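PDB 3T38: arsenate Reductase from Corynebacterium glutamicum, which probably reduces arsenate to arsenite in a thioredoxin-dependent reaction, using a low molecular weight tyrosine phosphatase fold, and so contributes to arsenic resistance. Local coordinates for residues S99-H104 against S132-N137; S121-L126 against S139-K144. All blocks are in the same frame, centred on the assembly; numbering follows the deposited sequence.

How the interactions relate
From the N terminus, the chain first supplies 99-104, within helix 94-106, then passes through strand 111-116, outermost in the sheet of this chain, to 121-126, a loop that enters helix 125-133 at residue 125. The exit of that helix, 132-137, turns back onto 99-104 and closes interaction 1, a loop of 27 intervening residues. Continuing into 139-144, the chain closes a shorter loop against 121-126, interaction 2, with 12 residues between. The segments therefore alternate, and the two contacts cross rather than nest. Both involve helix 125-133: interaction 1 ties its C-terminal end to helix 94-106, while interaction 2 joins the approach to its N terminus to the loop before helix 148-153.

Interaction 1. Residues S99-H104 against S132-N137; sequences SALLSH and SERGVN
V136 lays CG1 against A100 and CG2 against H104 and L101. One contact is CH-pi: CG2 of V136 stands over the centre of one face of the H104 ring, 3.8 Å from the centroid and 8° off the normal. A chi1 of 164° puts CG of H104 anti to the backbone N, and chi2 of 86° turns the ring face to the methyl.

Among the apolar contacts, V136 CG1 meets A100 CB at 3.9 Å, and L101 brings CD2 to 4.1 Å from V136 CG2. That same CD2 of L101 lies over a face of the R134 guanidinium, 4.0 Å from NH2, the two side chains crossing at about a right angle; NH2 itself is salt-bridged to D198 of helix 190-211.

Within the low molecular weight tyrosine phosphatase fold, this is where helix 125-133 ends and the chain falls back onto helix 94-106. The ending is a Schellman motif with G135, at positive phi, as C-prime residue: G135 N bonds S132 O, and V136 N bonds L131 O.

No direct hydrogen bond spans the two segments, but one water does, donating to A100 O and to N137 O, each at 2.8 Å. A100 O also accepts the helical bond from H104 N at 3.0 Å.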
# COMPACT_ATOMS: atom_id res chain seq x y z
N SER A 99 2.11 13.73 15.39
CA SER A 99 1.72 12.55 16.11
C SER A 99 2.44 12.42 17.44
O SER A 99 1.83 12.02 18.45
CB SER A 99 1.99 11.29 15.24
OG SER A 99 1.80 10.09 16.02
N ALA A 100 3.75 12.72 17.44
CA ALA A 100 4.56 12.54 18.65
C ALA A 100 4.24 13.61 19.69
O ALA A 100 4.28 13.34 20.88
CB ALA A 100 6.10 12.47 18.33
N LEU A 101 3.87 14.81 19.24
CA LEU A 101 3.54 15.91 20.16
C LEU A 101 2.20 15.53 20.82
O LEU A 101 2.06 15.56 22.05
CB LEU A 101 3.55 17.28 19.43
CG LEU A 101 4.94 17.89 19.06
CD1 LEU A 101 4.94 19.21 18.19
CD2 LEU A 101 5.73 18.24 20.34
N LEU A 102 1.24 15.07 20.05
CA LEU A 102 -0.05 14.71 20.69
C LEU A 102 0.10 13.56 21.68
O LEU A 102 -0.45 13.61 22.78
CB LEU A 102 -1.19 14.49 19.64
CG LEU A 102 -2.59 14.12 20.14
CD1 LEU A 102 -3.13 15.14 21.14
CD2 LEU A 102 -3.58 13.95 18.98
N SER A 103 0.85 12.52 21.35
CA SER A 103 1.06 11.43 22.32
C SER A 103 1.73 11.92 23.57
O SER A 103 1.42 11.46 24.66
CB SER A 103 1.86 10.24 21.71
OG SER A 103 1.22 9.82 20.49
N HIS A 104 2.66 12.86 23.39
CA HIS A 104 3.44 13.44 24.48
C HIS A 104 2.54 14.24 25.46
O HIS A 104 2.69 14.09 26.69
CB HIS A 104 4.55 14.28 23.87
CG HIS A 104 5.20 15.24 24.81
ND1 HIS A 104 6.26 14.88 25.63
CD2 HIS A 104 5.01 16.57 25.00
CE1 HIS A 104 6.65 15.94 26.32
NE2 HIS A 104 5.92 16.98 25.95
N SER A 132 13.91 14.82 20.10
CA SER A 132 14.83 14.33 21.14
C SER A 132 15.38 15.40 22.09
O SER A 132 15.38 15.18 23.30
CB SER A 132 15.97 13.55 20.51
OG SER A 132 16.84 13.14 21.52
N GLU A 133 15.81 16.55 21.56
CA GLU A 133 16.44 17.64 22.34
C GLU A 133 15.52 18.28 23.35
O GLU A 133 15.98 19.02 24.20
CB GLU A 133 16.86 18.80 21.45
CG GLU A 133 17.93 18.51 20.45
CD GLU A 133 18.45 19.80 19.82
OE1 GLU A 133 18.63 19.83 18.58
OE2 GLU A 133 18.66 20.79 20.58
N ARG A 134 14.22 18.08 23.18
CA ARG A 134 13.24 18.71 24.03
C ARG A 134 12.40 17.63 24.69
O ARG A 134 11.28 17.88 25.11
CB ARG A 134 12.35 19.69 23.25
CG ARG A 134 11.47 19.03 22.20
CD ARG A 134 10.66 20.06 21.46
NE ARG A 134 9.37 20.20 22.07
CZ ARG A 134 8.53 21.20 21.86
NH1 ARG A 134 8.90 22.19 21.02
NH2 ARG A 134 7.36 21.22 22.50
N GLY A 135 12.97 16.43 24.76
CA GLY A 135 12.40 15.34 25.52
C GLY A 135 11.09 14.79 25.01
O GLY A 135 10.22 14.45 25.81
N VAL A 136 10.92 14.71 23.70
CA VAL A 136 9.71 14.10 23.17
C VAL A 136 10.08 12.76 22.54
O VAL A 136 10.86 12.73 21.58
CB VAL A 136 8.98 14.97 22.12
CG1 VAL A 136 7.87 14.11 21.41
CG2 VAL A 136 8.39 16.23 22.75
N ASN A 137 9.51 11.68 23.09
CA ASN A 137 9.70 10.33 22.59
C ASN A 137 9.14 10.12 21.17
O ASN A 137 7.99 10.52 20.85
CB ASN A 137 9.11 9.31 23.56
CG ASN A 137 9.42 9.63 25.04
OD1 ASN A 137 10.52 10.10 25.40
ND2 ASN A 137 8.45 9.32 25.91
O HOH W 1 5.75 11.38 22.20

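Interaction 2. Residues S121-L126 against S139-K144; sequences SEIHPL and SDAFPK
I123 and P143 each lay a side chain on the other's segment, with no hydrogen bond between the two, in the part of the low molecular weight tyrosine phosphatase fold where the lead-in to helix 125-133 passes the loop that follows the same helix. CB of P143 sets off toward 121-126, and CG of the ring touches the main chain there, 3.4 Å from E122 C and 3.7 Å from I123 N. The ring thus packs on the peptide between E122 and I123, while the E122 side chain sets off away from the loop.

I123 answers from the other segment. Its CG1 is anti to the carbonyl carbon (chi1 -52°), and beyond it CD1 reaches over the loop backbone to 3.7 Å from F142 CA. The same methyl touches P143 CD at 3.8 Å and, more distantly, A141 CB at 4.3 Å. The I123 side chain also packs on Q96 of helix 94-106, as does A141. Next along the chain from I123, H124 caps helix 125-133, its ND1 accepting in the ring plane from L126 N at 3.2 Å, though the bond is bent (138°).

F142 starts off away from this contact, and its ring packs on L45, L58 and F62 of helices 31-49 and 55-73. K144 folds back beside it, laying CE over one face of the F142 ring, offset toward the rim. The folded lysine chain delivers K144 NZ to F142 O at 2.9 Å, nearly in line with the carbonyl (178°), and NZ bonds S114 O as well.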
# COMPACT_ATOMS: atom_id res chain seq x y z
N SER A 121 11.93 6.60 3.28
CA SER A 121 12.46 5.37 3.79
C SER A 121 12.69 5.44 5.28
O SER A 121 12.73 4.40 5.94
CB SER A 121 13.74 4.99 3.07
OG SER A 121 14.73 5.92 3.36
N GLU A 122 12.81 6.66 5.80
CA GLU A 122 13.04 6.90 7.23
C GLU A 122 12.57 8.29 7.65
O GLU A 122 12.40 9.19 6.82
CB GLU A 122 14.52 6.73 7.61
CG GLU A 122 15.11 5.31 7.46
CD GLU A 122 16.51 5.21 8.08
OE1 GLU A 122 16.95 6.20 8.70
OE2 GLU A 122 17.19 4.15 7.95
N ILE A 123 12.35 8.46 8.94
CA ILE A 123 12.01 9.74 9.50
C ILE A 123 13.17 10.73 9.17
O ILE A 123 14.32 10.35 9.15
CB ILE A 123 11.89 9.67 11.05
CG1 ILE A 123 10.95 8.55 11.54
CG2 ILE A 123 11.50 11.02 11.64
CD1 ILE A 123 9.68 8.45 10.86
N HIS A 124 12.84 12.00 8.96
CA HIS A 124 13.86 13.04 8.80
C HIS A 124 14.74 13.05 10.08
O HIS A 124 14.24 13.14 11.18
CB HIS A 124 13.15 14.38 8.59
CG HIS A 124 14.02 15.46 8.05
ND1 HIS A 124 15.15 15.91 8.70
CD2 HIS A 124 13.93 16.18 6.91
CE1 HIS A 124 15.72 16.86 7.99
NE2 HIS A 124 15.00 17.05 6.90
N PRO A 125 16.05 12.91 9.92
CA PRO A 125 17.00 12.90 11.04
C PRO A 125 16.92 14.12 11.95
O PRO A 125 17.06 13.99 13.16
CB PRO A 125 18.36 12.90 10.33
CG PRO A 125 18.16 12.31 9.06
CD PRO A 125 16.70 12.54 8.66
N LEU A 126 16.71 15.31 11.37
CA LEU A 126 16.51 16.53 12.17
C LEU A 126 15.22 16.51 13.01
O LEU A 126 15.18 17.04 14.13
CB LEU A 126 16.54 17.79 11.29
CG LEU A 126 17.80 18.63 11.21
CD1 LEU A 126 18.00 19.54 12.47
CD2 LEU A 126 19.09 17.78 10.91
N SER A 139 10.76 7.26 19.20
CA SER A 139 11.75 6.24 18.87
C SER A 139 11.32 5.12 17.91
O SER A 139 12.00 4.87 16.90
CB SER A 139 12.45 5.71 20.14
OG SER A 139 12.93 6.81 20.92
N ASP A 140 10.20 4.44 18.20
CA ASP A 140 9.73 3.39 17.27
C ASP A 140 8.85 3.89 16.11
O ASP A 140 7.89 3.22 15.68
CB ASP A 140 9.06 2.28 18.05
CG ASP A 140 10.08 1.49 18.87
OD1 ASP A 140 10.90 0.72 18.28
OD2 ASP A 140 10.06 1.65 20.11
N ALA A 141 9.16 5.08 15.62
CA ALA A 141 8.35 5.70 14.58
C ALA A 141 8.98 5.32 13.26
O ALA A 141 10.19 5.06 13.20
CB ALA A 141 8.31 7.18 14.77
N PHE A 142 8.19 5.22 12.19
CA PHE A 142 8.75 4.88 10.86
C PHE A 142 7.75 5.38 9.84
O PHE A 142 6.56 5.48 10.16
CB PHE A 142 8.98 3.35 10.70
CG PHE A 142 7.75 2.53 10.95
CD1 PHE A 142 7.38 2.17 12.24
CD2 PHE A 142 6.94 2.11 9.89
CE1 PHE A 142 6.20 1.42 12.48
CE2 PHE A 142 5.80 1.34 10.11
CZ PHE A 142 5.40 1.00 11.40
N PRO A 143 8.21 5.72 8.62
CA PRO A 143 7.21 6.19 7.63
C PRO A 143 6.42 5.03 7.10
O PRO A 143 6.98 3.94 6.95
CB PRO A 143 8.06 6.77 6.50
CG PRO A 143 9.49 6.92 7.12
CD PRO A 143 9.58 5.79 8.10
N LYS A 144 5.15 5.23 6.80
CA LYS A 144 4.30 4.09 6.37
C LYS A 144 3.22 4.66 5.49
O LYS A 144 2.82 5.81 5.71
CB LYS A 144 3.68 3.39 7.57
CG LYS A 144 2.73 4.26 8.49
CD LYS A 144 2.62 3.68 9.96
CE LYS A 144 3.76 4.23 10.90
NZ LYS A 144 3.76 5.75 10.79